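Side-chain contacts in VgrG protein (Vibrio cholerae, PDB 4DTH), which probably uses ATP and magnesium to cross-link G-actin through its actin cross-linking domain, an alpha-beta toxin module: residues 175-180 and 193-198; 179-184 and 287-292; 336-341 and 345-350. All coordinates share one frame; numbering follows the deposited sequence.

In the fold
All three interactions gather around strand 173-180 and its antiparallel neighbour, strand 343-352. Interactions 1 and 2 share Val179 and Ala180, and their centres lie about 15 Å apart; those of interactions 1 and 3 are about 13 Å apart, and those of 2 and 3 about 10 Å. Backbone pairing joins interaction 1 to interaction 3, with Val179 O 2.8 Å from Ile348 N. Between 2 and 3 runs a salt bridge, Lys182 NZ to Glu345 OE2, at 2.7 Å. ATP touches interactions 1 and 3, whereas in interaction 2 the side chain of Ala181 stays about 12 Å from the nucleotide.

Interaction 1. Residues 175-180 and 193-198. With ATP (adenosine-5'-triphosphate), chain B.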
loop_
_atom_site.group_PDB
_atom_site.type_symbol
_atom_site.label_atom_id
_atom_site.label_comp_id
_atom_site.label_asym_id
_atom_site.label_seq_id
_atom_site.Cartn_x
_atom_site.Cartn_y
_atom_site.Cartn_z
ATOM N N ALA A 175 5.497 4.201 -2.492
ATOM C CA ALA A 175 4.728 5.372 -2.124
ATOM C C ALA A 175 3.276 5.068 -2.449
ATOM O O ALA A 175 2.992 4.382 -3.439
ATOM C CB ALA A 175 5.194 6.590 -2.907
ATOM N N THR A 176 2.359 5.560 -1.603
ATOM C CA THR A 176 0.920 5.413 -1.786
ATOM C C THR A 176 0.314 6.799 -1.860
ATOM O O THR A 176 0.542 7.612 -0.964
ATOM C CB THR A 176 0.310 4.491 -0.718
ATOM O OG1 THR A 176 0.880 3.185 -0.870
ATOM C CG2 THR A 176 -1.213 4.393 -0.818
ATOM N N VAL A 177 -0.441 7.069 -2.931
ATOM C CA VAL A 177 -1.088 8.358 -3.171
ATOM C C VAL A 177 -2.597 8.178 -3.045
ATOM O O VAL A 177 -3.155 7.248 -3.626
ATOM C CB VAL A 177 -0.676 8.945 -4.558
ATOM C CG1 VAL A 177 -1.542 10.144 -4.965
ATOM C CG2 VAL A 177 0.809 9.310 -4.588
ATOM N N GLY A 178 -3.236 9.082 -2.306
ATOM C CA GLY A 178 -4.684 9.099 -2.160
ATOM C C GLY A 178 -5.261 10.326 -2.826
ATOM O O GLY A 178 -4.754 11.427 -2.611
ATOM N N VAL A 179 -6.292 10.153 -3.672
ATOM C CA VAL A 179 -6.973 11.263 -4.374
ATOM C C VAL A 179 -8.485 11.131 -4.234
ATOM O O VAL A 179 -8.968 10.019 -4.005
ATOM C CB VAL A 179 -6.573 11.364 -5.881
ATOM C CG1 VAL A 179 -5.101 11.720 -6.051
ATOM C CG2 VAL A 179 -6.934 10.091 -6.658
ATOM N N ALA A 180 -9.243 12.237 -4.445
ATOM C CA ALA A 180 -10.708 12.186 -4.456
ATOM C C ALA A 180 -11.099 11.258 -5.620
ATOM O O ALA A 180 -10.536 11.382 -6.716
ATOM C CB ALA A 180 -11.287 13.578 -4.698
ATOM N N ARG A 193 -2.847 13.254 -13.065
ATOM C CA ARG A 193 -2.247 12.953 -14.369
ATOM C C ARG A 193 -1.226 11.823 -14.258
ATOM O O ARG A 193 -1.177 10.961 -15.137
ATOM C CB ARG A 193 -1.640 14.212 -14.999
ATOM C CG ARG A 193 -2.716 15.235 -15.338
ATOM C CD ARG A 193 -2.215 16.350 -16.226
ATOM N NE ARG A 193 -1.291 17.251 -15.528
ATOM C CZ ARG A 193 -1.653 18.308 -14.813
ATOM N NH1 ARG A 193 -2.934 18.618 -14.674
ATOM N NH2 ARG A 193 -0.735 19.064 -14.226
ATOM N N LEU A 194 -0.453 11.800 -13.137
ATOM C CA LEU A 194 0.511 10.735 -12.874
ATOM C C LEU A 194 -0.244 9.388 -12.727
ATOM O O LEU A 194 0.163 8.385 -13.316
ATOM C CB LEU A 194 1.322 11.053 -11.596
ATOM C CG LEU A 194 2.370 10.027 -11.180
ATOM C CD1 LEU A 194 3.492 9.921 -12.215
ATOM C CD2 LEU A 194 2.945 10.366 -9.808
ATOM N N LEU A 195 -1.358 9.387 -11.967
ATOM C CA LEU A 195 -2.170 8.178 -11.752
ATOM C C LEU A 195 -2.837 7.706 -13.034
ATOM O O LEU A 195 -2.889 6.502 -13.291
ATOM C CB LEU A 195 -3.228 8.409 -10.666
ATOM C CG LEU A 195 -2.698 8.599 -9.240
ATOM C CD1 LEU A 195 -3.792 9.064 -8.347
ATOM C CD2 LEU A 195 -2.048 7.320 -8.699
ATOM N N GLU A 196 -3.327 8.651 -13.843
ATOM C CA GLU A 196 -3.977 8.347 -15.119
ATOM C C GLU A 196 -3.004 7.786 -16.157
ATOM O O GLU A 196 -3.436 7.157 -17.131
ATOM C CB GLU A 196 -4.711 9.570 -15.659
ATOM C CG GLU A 196 -5.973 9.908 -14.884
ATOM C CD GLU A 196 -6.444 11.329 -15.106
ATOM O OE1 GLU A 196 -6.062 11.929 -16.136
ATOM O OE2 GLU A 196 -7.201 11.842 -14.254
ATOM N N SER A 197 -1.692 7.979 -15.933
ATOM C CA SER A 197 -0.656 7.435 -16.814
ATOM C C SER A 197 -0.420 5.936 -16.571
ATOM O O SER A 197 0.337 5.321 -17.328
ATOM C CB SER A 197 0.641 8.233 -16.700
ATOM O OG SER A 197 1.359 7.889 -15.526
ATOM N N ALA A 198 -1.079 5.335 -15.541
ATOM C CA ALA A 198 -0.956 3.896 -15.257
ATOM C C ALA A 198 -1.277 3.129 -16.554
ATOM O O ALA A 198 -2.228 3.502 -17.250
ATOM C CB ALA A 198 -1.916 3.483 -14.152
HETATM P PG ATP B . -0.689 -4.526 1.458
HETATM O O1G ATP B . -0.204 -3.945 0.168
HETATM O O2G ATP B . -2.152 -4.862 1.383
HETATM O O3G ATP B . 0.064 -5.768 1.841
HETATM P PB ATP B . -0.732 -3.243 4.037
HETATM O O1B ATP B . -2.071 -3.772 4.368
HETATM O O2B ATP B . 0.297 -4.014 4.827
HETATM O O3B ATP B . -0.468 -3.404 2.579
HETATM P PA ATP B . -1.605 -0.559 4.253
HETATM O O1A ATP B . -2.842 -1.058 3.616
HETATM O O2A ATP B . -1.981 -0.025 5.638
HETATM O O3A ATP B . -0.643 -1.686 4.409
HETATM O "O5'" ATP B . -0.980 0.594 3.329
HETATM C "C5'" ATP B . 0.075 1.372 3.920
HETATM C "C4'" ATP B . 0.499 2.520 3.043
HETATM O "O4'" ATP B . -0.651 3.355 2.721
HETATM C "C3'" ATP B . 1.505 3.459 3.710
HETATM O "O3'" ATP B . 2.440 4.005 2.781
HETATM C "C2'" ATP B . 0.595 4.531 4.292
HETATM O "O2'" ATP B . 1.264 5.731 4.643
HETATM C "C1'" ATP B . -0.372 4.685 3.136
HETATM N N9 ATP B . -1.629 5.382 3.423
HETATM C C8 ATP B . -2.573 5.039 4.352
HETATM N N7 ATP B . -3.604 5.848 4.375
HETATM C C5 ATP B . -3.317 6.790 3.397
HETATM C C6 ATP B . -4.016 7.913 2.912
HETATM N N6 ATP B . -5.212 8.305 3.370
HETATM N N1 ATP B . -3.446 8.623 1.911
HETATM C C2 ATP B . -2.261 8.233 1.433
HETATM N N3 ATP B . -1.512 7.198 1.804
HETATM C C4 ATP B . -2.094 6.508 2.802
#
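The adenine of ATP lies beside one face of strand 173-180, while Leu195 packs against Val177 and Val179 on the other. Leu349 of strand 343-352 covers a face of the base, and Thr176 O comes up to its edge, 3.5 Å from ATP N3. The Thr176 CG2 methyl lies off the plane and outside the ring, by the N3 corner and the ribose, 3.7 Å from ATP O4'. Gly178, with no side chain, passes its backbone near C2, its N 4.0 Å from ATP C2. This is helix-on-sheet packing in an alpha-beta domain: the strand, bonded through its backbone to Ser24 and Gly26 on one edge and to Ile348, Phe350 and Phe352 on the other, separates the nucleotide from helix 190-196.

On the side turned to the helix, Leu195 reaches tip to tip with Val179. Its CG stands anti to the carbonyl carbon (chi1 -68°), which points the branch at the strand, and CD1 settles between both valine methyls, 3.7 Å from Val179 CG1 and equally far from Val179 CG2. Val177 adds a looser approach, its CG1 lying 4.2 Å from Leu195 CD1. Phe184, Ile277, Phe350 and Phe352 close in around Leu195, so the contact belongs to a buried hydrocarbon core behind the ATP pocket. The helical segment is tied down farther along, where Glu196 bonds to Ser187 and Gly185. Leu194 O is gripped twice by Ser197, through its backbone N and through OG at 2.6 Å, the hydroxyl oxygen tilted 22° from the carbonyl plane.

Interaction 2. Residues 179-184 and 287-292; sequences VAAKGF and VEILSK
Ile289 carries this contact, laying its CD1 methyl over the face of the peptide that links Ala181 to Lys182. The methyl is 3.7 Å from Lys182 CA and 4.1 Å from Ala181 C, so it rests on backbone as much as on side chain. Its place follows from the first torsion: CG1 stands between the backbone N and the carbonyl carbon (chi1 80°), and the extended second torsion carries CD1 on to the opposing turn. The other branch, CG2, is turned to Ala181 and stops 4.3 Å from Ala181 CB, a looser touch.

Lys182 contributes only the root of its side chain, with CB 4.0 Å from Ile289 CD1. Beyond CG the chain runs out extended and leaves the contact. The peptide under the methyl belongs to a short 3-10 turn, 181-183, that follows strand 173-180 and is closed by Gly183 N on Ala180 O at 3.0 Å. On the other side, Ile289 precedes helix 292-307, whose N-cap is Ser291. Leu346 of the neighbouring strand and Leu223 and Val227 of helix 221-245 also pack on Ile289.

The contact therefore joins the end of a sheet strand to the loop leading into a helix by van der Waals packing alone; it is apolar and undirected, while the charged end of Lys182 is paired outside it with Glu345 of strand 343-352.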
loop_
_atom_site.group_PDB
_atom_site.type_symbol
_atom_site.label_atom_id
_atom_site.label_comp_id
_atom_site.label_asym_id
_atom_site.label_seq_id
_atom_site.Cartn_x
_atom_site.Cartn_y
_atom_site.Cartn_z
ATOM N N VAL A 179 -6.292 10.153 -3.672
ATOM C CA VAL A 179 -6.973 11.263 -4.374
ATOM C C VAL A 179 -8.485 11.131 -4.234
ATOM O O VAL A 179 -8.968 10.019 -4.005
ATOM C CB VAL A 179 -6.573 11.364 -5.881
ATOM C CG1 VAL A 179 -5.101 11.720 -6.051
ATOM C CG2 VAL A 179 -6.934 10.091 -6.658
ATOM N N ALA A 180 -9.243 12.237 -4.445
ATOM C CA ALA A 180 -10.708 12.186 -4.456
ATOM C C ALA A 180 -11.099 11.258 -5.620
ATOM O O ALA A 180 -10.536 11.382 -6.716
ATOM C CB ALA A 180 -11.287 13.578 -4.698
ATOM N N ALA A 181 -11.998 10.286 -5.358
ATOM C CA ALA A 181 -12.444 9.321 -6.369
ATOM C C ALA A 181 -13.074 10.029 -7.575
ATOM O O ALA A 181 -12.818 9.627 -8.711
ATOM C CB ALA A 181 -13.421 8.325 -5.766
ATOM N N LYS A 182 -13.793 11.144 -7.328
ATOM C CA LYS A 182 -14.422 11.943 -8.381
ATOM C C LYS A 182 -13.404 12.630 -9.314
ATOM O O LYS A 182 -13.779 13.118 -10.383
ATOM C CB LYS A 182 -15.426 12.946 -7.788
ATOM C CG LYS A 182 -14.789 14.085 -7.003
ATOM C CD LYS A 182 -15.823 15.110 -6.582
ATOM C CE LYS A 182 -15.143 16.301 -5.971
ATOM N NZ LYS A 182 -16.095 17.207 -5.283
ATOM N N GLY A 183 -12.140 12.661 -8.907
ATOM C CA GLY A 183 -11.090 13.292 -9.699
ATOM C C GLY A 183 -10.431 12.392 -10.722
ATOM O O GLY A 183 -9.829 12.891 -11.677
ATOM N N PHE A 184 -10.499 11.062 -10.520
ATOM C CA PHE A 184 -9.843 10.111 -11.423
ATOM C C PHE A 184 -10.464 10.128 -12.821
ATOM O O PHE A 184 -11.597 9.691 -13.004
ATOM C CB PHE A 184 -9.816 8.693 -10.838
ATOM C CG PHE A 184 -8.643 7.880 -11.333
ATOM C CD1 PHE A 184 -8.582 7.443 -12.652
ATOM C CD2 PHE A 184 -7.608 7.526 -10.472
ATOM C CE1 PHE A 184 -7.491 6.700 -13.112
ATOM C CE2 PHE A 184 -6.519 6.787 -10.933
ATOM C CZ PHE A 184 -6.469 6.371 -12.245
ATOM N N VAL A 287 -18.858 3.262 -6.654
ATOM C CA VAL A 287 -20.278 3.298 -7.044
ATOM C C VAL A 287 -21.071 4.293 -6.174
ATOM O O VAL A 287 -21.997 4.939 -6.668
ATOM C CB VAL A 287 -20.857 1.847 -7.074
ATOM C CG1 VAL A 287 -22.307 1.763 -6.607
ATOM C CG2 VAL A 287 -20.704 1.241 -8.456
ATOM N N GLU A 288 -20.636 4.464 -4.904
ATOM C CA GLU A 288 -21.229 5.372 -3.919
ATOM C C GLU A 288 -21.145 6.855 -4.305
ATOM O O GLU A 288 -21.934 7.650 -3.791
ATOM C CB GLU A 288 -20.614 5.143 -2.523
ATOM C CG GLU A 288 -20.833 3.743 -1.964
ATOM C CD GLU A 288 -20.011 3.317 -0.756
ATOM O OE1 GLU A 288 -19.292 4.163 -0.176
ATOM O OE2 GLU A 288 -20.089 2.122 -0.390
ATOM N N ILE A 289 -20.216 7.239 -5.209
ATOM C CA ILE A 289 -20.088 8.639 -5.619
ATOM C C ILE A 289 -21.158 9.043 -6.641
ATOM O O ILE A 289 -21.295 10.227 -6.939
ATOM C CB ILE A 289 -18.650 9.065 -6.033
ATOM C CG1 ILE A 289 -18.289 8.637 -7.479
ATOM C CG2 ILE A 289 -17.590 8.627 -4.986
ATOM C CD1 ILE A 289 -17.038 9.289 -8.042
ATOM N N LEU A 290 -21.886 8.054 -7.189
ATOM C CA LEU A 290 -22.943 8.253 -8.189
ATOM C C LEU A 290 -24.331 8.061 -7.576
ATOM O O LEU A 290 -24.455 7.455 -6.514
ATOM C CB LEU A 290 -22.779 7.224 -9.335
ATOM C CG LEU A 290 -21.436 7.168 -10.072
ATOM C CD1 LEU A 290 -21.336 5.912 -10.919
ATOM C CD2 LEU A 290 -21.225 8.391 -10.933
ATOM N N SER A 291 -25.389 8.506 -8.302
ATOM C CA SER A 291 -26.777 8.277 -7.900
ATOM C C SER A 291 -27.068 6.797 -8.169
ATOM O O SER A 291 -26.355 6.197 -8.977
ATOM C CB SER A 291 -27.712 9.150 -8.730
ATOM O OG SER A 291 -27.621 8.841 -10.116
ATOM N N LYS A 292 -28.086 6.208 -7.499
ATOM C CA LYS A 292 -28.493 4.803 -7.673
ATOM C C LYS A 292 -28.693 4.508 -9.183
ATOM O O LYS A 292 -28.182 3.505 -9.688
ATOM C CB LYS A 292 -29.791 4.524 -6.873
ATOM C CG LYS A 292 -30.277 3.069 -6.851
ATOM C CD LYS A 292 -31.779 2.987 -6.543
ATOM C CE LYS A 292 -32.327 1.581 -6.637
ATOM N NZ LYS A 292 -33.783 1.571 -6.953
#

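Interaction 3. Residues 336-341 and 345-350; sequences ATVGDK and ELAILF. With ATP (adenosine-5'-triphosphate), chain B.
Ala336 and Leu349 form the tight end of this contact, with Ala336 CB 3.6 Å from Leu349 CD1. The other leucine branch faces the nucleotide: Leu349 CD2 lies under the adenine face, 3.4 Å from ATP C5, and Ala336 CB sits near the exocyclic amine, 3.9 Å from ATP N6. Ala347 fills in beside them, its CB 3.8 Å from Val338 CG2; with Val338 CG1 anti to the backbone N (chi1 154°), CG2 is left anti to the carbonyl carbon, where it meets the alanine. Backbone bonds lock the two chains together: Ala347 N to Ala336 O, and the reciprocal pair of Val338 and Glu345, with Val338 N on Glu345 O at 2.8 Å.

Towards the turn the packing gives way to water and charge. Glu345 OE1 accepts from a water, 2.9 Å away, that also takes the N-H of Asp340, so one water links the carboxylate to the backbone of the turn; its OE2 is held by Lys182. Thr337 OG1 bonds to His19, whose other ring nitrogen meets Gly339 O.

Strands 337-338 and 343-352 thus make an antiparallel beta hairpin, its apolar end forming part of the adenine pocket.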
loop_
_atom_site.group_PDB
_atom_site.type_symbol
_atom_site.label_atom_id
_atom_site.label_comp_id
_atom_site.label_asym_id
_atom_site.label_seq_id
_atom_site.Cartn_x
_atom_site.Cartn_y
_atom_site.Cartn_z
ATOM N N ALA A 336 -10.685 5.901 3.671
ATOM C CA ALA A 336 -9.993 7.173 3.437
ATOM C C ALA A 336 -10.946 8.166 2.776
ATOM O O ALA A 336 -11.738 7.783 1.908
ATOM C CB ALA A 336 -8.771 6.961 2.564
ATOM N N THR A 337 -10.896 9.430 3.205
ATOM C CA THR A 337 -11.773 10.476 2.671
ATOM C C THR A 337 -11.008 11.756 2.334
ATOM O O THR A 337 -9.899 11.977 2.834
ATOM C CB THR A 337 -12.960 10.749 3.610
ATOM O OG1 THR A 337 -12.465 11.257 4.843
ATOM C CG2 THR A 337 -13.852 9.521 3.851
ATOM N N VAL A 338 -11.610 12.606 1.483
ATOM C CA VAL A 338 -11.029 13.866 1.013
ATOM C C VAL A 338 -12.087 14.989 1.036
ATOM O O VAL A 338 -13.284 14.703 1.136
ATOM C CB VAL A 338 -10.379 13.643 -0.390
ATOM C CG1 VAL A 338 -10.318 14.907 -1.237
ATOM C CG2 VAL A 338 -8.994 13.056 -0.255
ATOM N N GLY A 339 -11.618 16.238 0.983
ATOM C CA GLY A 339 -12.470 17.420 0.903
ATOM C C GLY A 339 -12.843 18.010 2.238
ATOM O O GLY A 339 -11.997 18.146 3.131
ATOM N N ASP A 340 -14.127 18.380 2.369
ATOM C CA ASP A 340 -14.662 18.970 3.589
ATOM C C ASP A 340 -14.806 17.873 4.629
ATOM O O ASP A 340 -15.518 16.899 4.398
ATOM C CB ASP A 340 -16.020 19.633 3.301
ATOM C CG ASP A 340 -16.668 20.400 4.444
ATOM O OD1 ASP A 340 -16.238 20.192 5.618
ATOM O OD2 ASP A 340 -17.603 21.188 4.188
ATOM N N LYS A 341 -14.188 18.077 5.811
ATOM C CA LYS A 341 -14.179 17.137 6.946
ATOM C C LYS A 341 -15.613 16.818 7.401
ATOM O O LYS A 341 -15.868 15.714 7.976
ATOM C CB LYS A 341 -13.453 17.800 8.119
ATOM C CG LYS A 341 -12.039 17.339 8.253
ATOM C CD LYS A 341 -11.070 18.478 8.481
ATOM C CE LYS A 341 -9.783 18.303 7.701
ATOM N NZ LYS A 341 -8.712 17.672 8.517
ATOM N N GLU A 345 -15.704 13.148 1.188
ATOM C CA GLU A 345 -15.864 12.457 -0.086
ATOM C C GLU A 345 -14.898 11.310 -0.172
ATOM O O GLU A 345 -13.827 11.356 0.436
ATOM C CB GLU A 345 -15.654 13.419 -1.248
ATOM C CG GLU A 345 -16.773 14.444 -1.333
ATOM C CD GLU A 345 -16.487 15.536 -2.331
ATOM O OE1 GLU A 345 -15.654 16.423 -2.029
ATOM O OE2 GLU A 345 -17.071 15.481 -3.435
ATOM N N LEU A 346 -15.266 10.279 -0.926
ATOM C CA LEU A 346 -14.428 9.092 -1.064
ATOM C C LEU A 346 -13.063 9.392 -1.658
ATOM O O LEU A 346 -12.955 10.096 -2.667
ATOM C CB LEU A 346 -15.151 8.017 -1.907
ATOM C CG LEU A 346 -14.343 6.767 -2.292
ATOM C CD1 LEU A 346 -14.101 5.849 -1.090
ATOM C CD2 LEU A 346 -15.049 5.985 -3.379
ATOM N N ALA A 347 -12.019 8.857 -1.008
ATOM C CA ALA A 347 -10.661 8.918 -1.505
ATOM C C ALA A 347 -10.321 7.507 -1.963
ATOM O O ALA A 347 -10.731 6.526 -1.330
ATOM C CB ALA A 347 -9.695 9.352 -0.403
ATOM N N ILE A 348 -9.603 7.408 -3.078
ATOM C CA ILE A 348 -9.128 6.131 -3.617
ATOM C C ILE A 348 -7.620 6.175 -3.655
ATOM O O ILE A 348 -7.035 7.205 -4.003
ATOM C CB ILE A 348 -9.801 5.705 -4.957
ATOM C CG1 ILE A 348 -9.665 6.808 -6.044
ATOM C CG2 ILE A 348 -11.269 5.291 -4.691
ATOM C CD1 ILE A 348 -10.232 6.425 -7.475
ATOM N N LEU A 349 -6.986 5.079 -3.223
ATOM C CA LEU A 349 -5.539 5.012 -3.050
ATOM C C LEU A 349 -4.807 4.135 -4.025
ATOM O O LEU A 349 -5.349 3.142 -4.490
ATOM C CB LEU A 349 -5.226 4.588 -1.611
ATOM C CG LEU A 349 -5.207 5.737 -0.591
ATOM C CD1 LEU A 349 -6.618 6.293 -0.306
ATOM C CD2 LEU A 349 -4.600 5.281 0.663
ATOM N N PHE A 350 -3.541 4.498 -4.318
ATOM C CA PHE A 350 -2.737 3.767 -5.292
ATOM C C PHE A 350 -1.321 3.615 -4.832
ATOM O O PHE A 350 -0.697 4.592 -4.415
ATOM C CB PHE A 350 -2.773 4.478 -6.659
ATOM C CG PHE A 350 -4.175 4.654 -7.184
ATOM C CD1 PHE A 350 -4.782 3.654 -7.939
ATOM C CD2 PHE A 350 -4.916 5.789 -6.869
ATOM C CE1 PHE A 350 -6.103 3.786 -8.368
ATOM C CE2 PHE A 350 -6.237 5.925 -7.304
ATOM C CZ PHE A 350 -6.824 4.919 -8.041
HETATM P PG ATP B . -0.689 -4.526 1.458
HETATM O O1G ATP B . -0.204 -3.945 0.168
HETATM O O2G ATP B . -2.152 -4.862 1.383
HETATM O O3G ATP B . 0.064 -5.768 1.841
HETATM P PB ATP B . -0.732 -3.243 4.037
HETATM O O1B ATP B . -2.071 -3.772 4.368
HETATM O O2B ATP B . 0.297 -4.014 4.827
HETATM O O3B ATP B . -0.468 -3.404 2.579
HETATM P PA ATP B . -1.605 -0.559 4.253
HETATM O O1A ATP B . -2.842 -1.058 3.616
HETATM O O2A ATP B . -1.981 -0.025 5.638
HETATM O O3A ATP B . -0.643 -1.686 4.409
HETATM O "O5'" ATP B . -0.980 0.594 3.329
HETATM C "C5'" ATP B . 0.075 1.372 3.920
HETATM C "C4'" ATP B . 0.499 2.520 3.043
HETATM O "O4'" ATP B . -0.651 3.355 2.721
HETATM C "C3'" ATP B . 1.505 3.459 3.710
HETATM O "O3'" ATP B . 2.440 4.005 2.781
HETATM C "C2'" ATP B . 0.595 4.531 4.292
HETATM O "O2'" ATP B . 1.264 5.731 4.643
HETATM C "C1'" ATP B . -0.372 4.685 3.136
HETATM N N9 ATP B . -1.629 5.382 3.423
HETATM C C8 ATP B . -2.573 5.039 4.352
HETATM N N7 ATP B . -3.604 5.848 4.375
HETATM C C5 ATP B . -3.317 6.790 3.397
HETATM C C6 ATP B . -4.016 7.913 2.912
HETATM N N6 ATP B . -5.212 8.305 3.370
HETATM N N1 ATP B . -3.446 8.623 1.911
HETATM C C2 ATP B . -2.261 8.233 1.433
HETATM N N3 ATP B . -1.512 7.198 1.804
HETATM C C4 ATP B . -2.094 6.508 2.802
HETATM O O HOH W 1 -10.707 4.742 0.919
HETATM O O HOH W 2 -16.205 17.519 0.617
#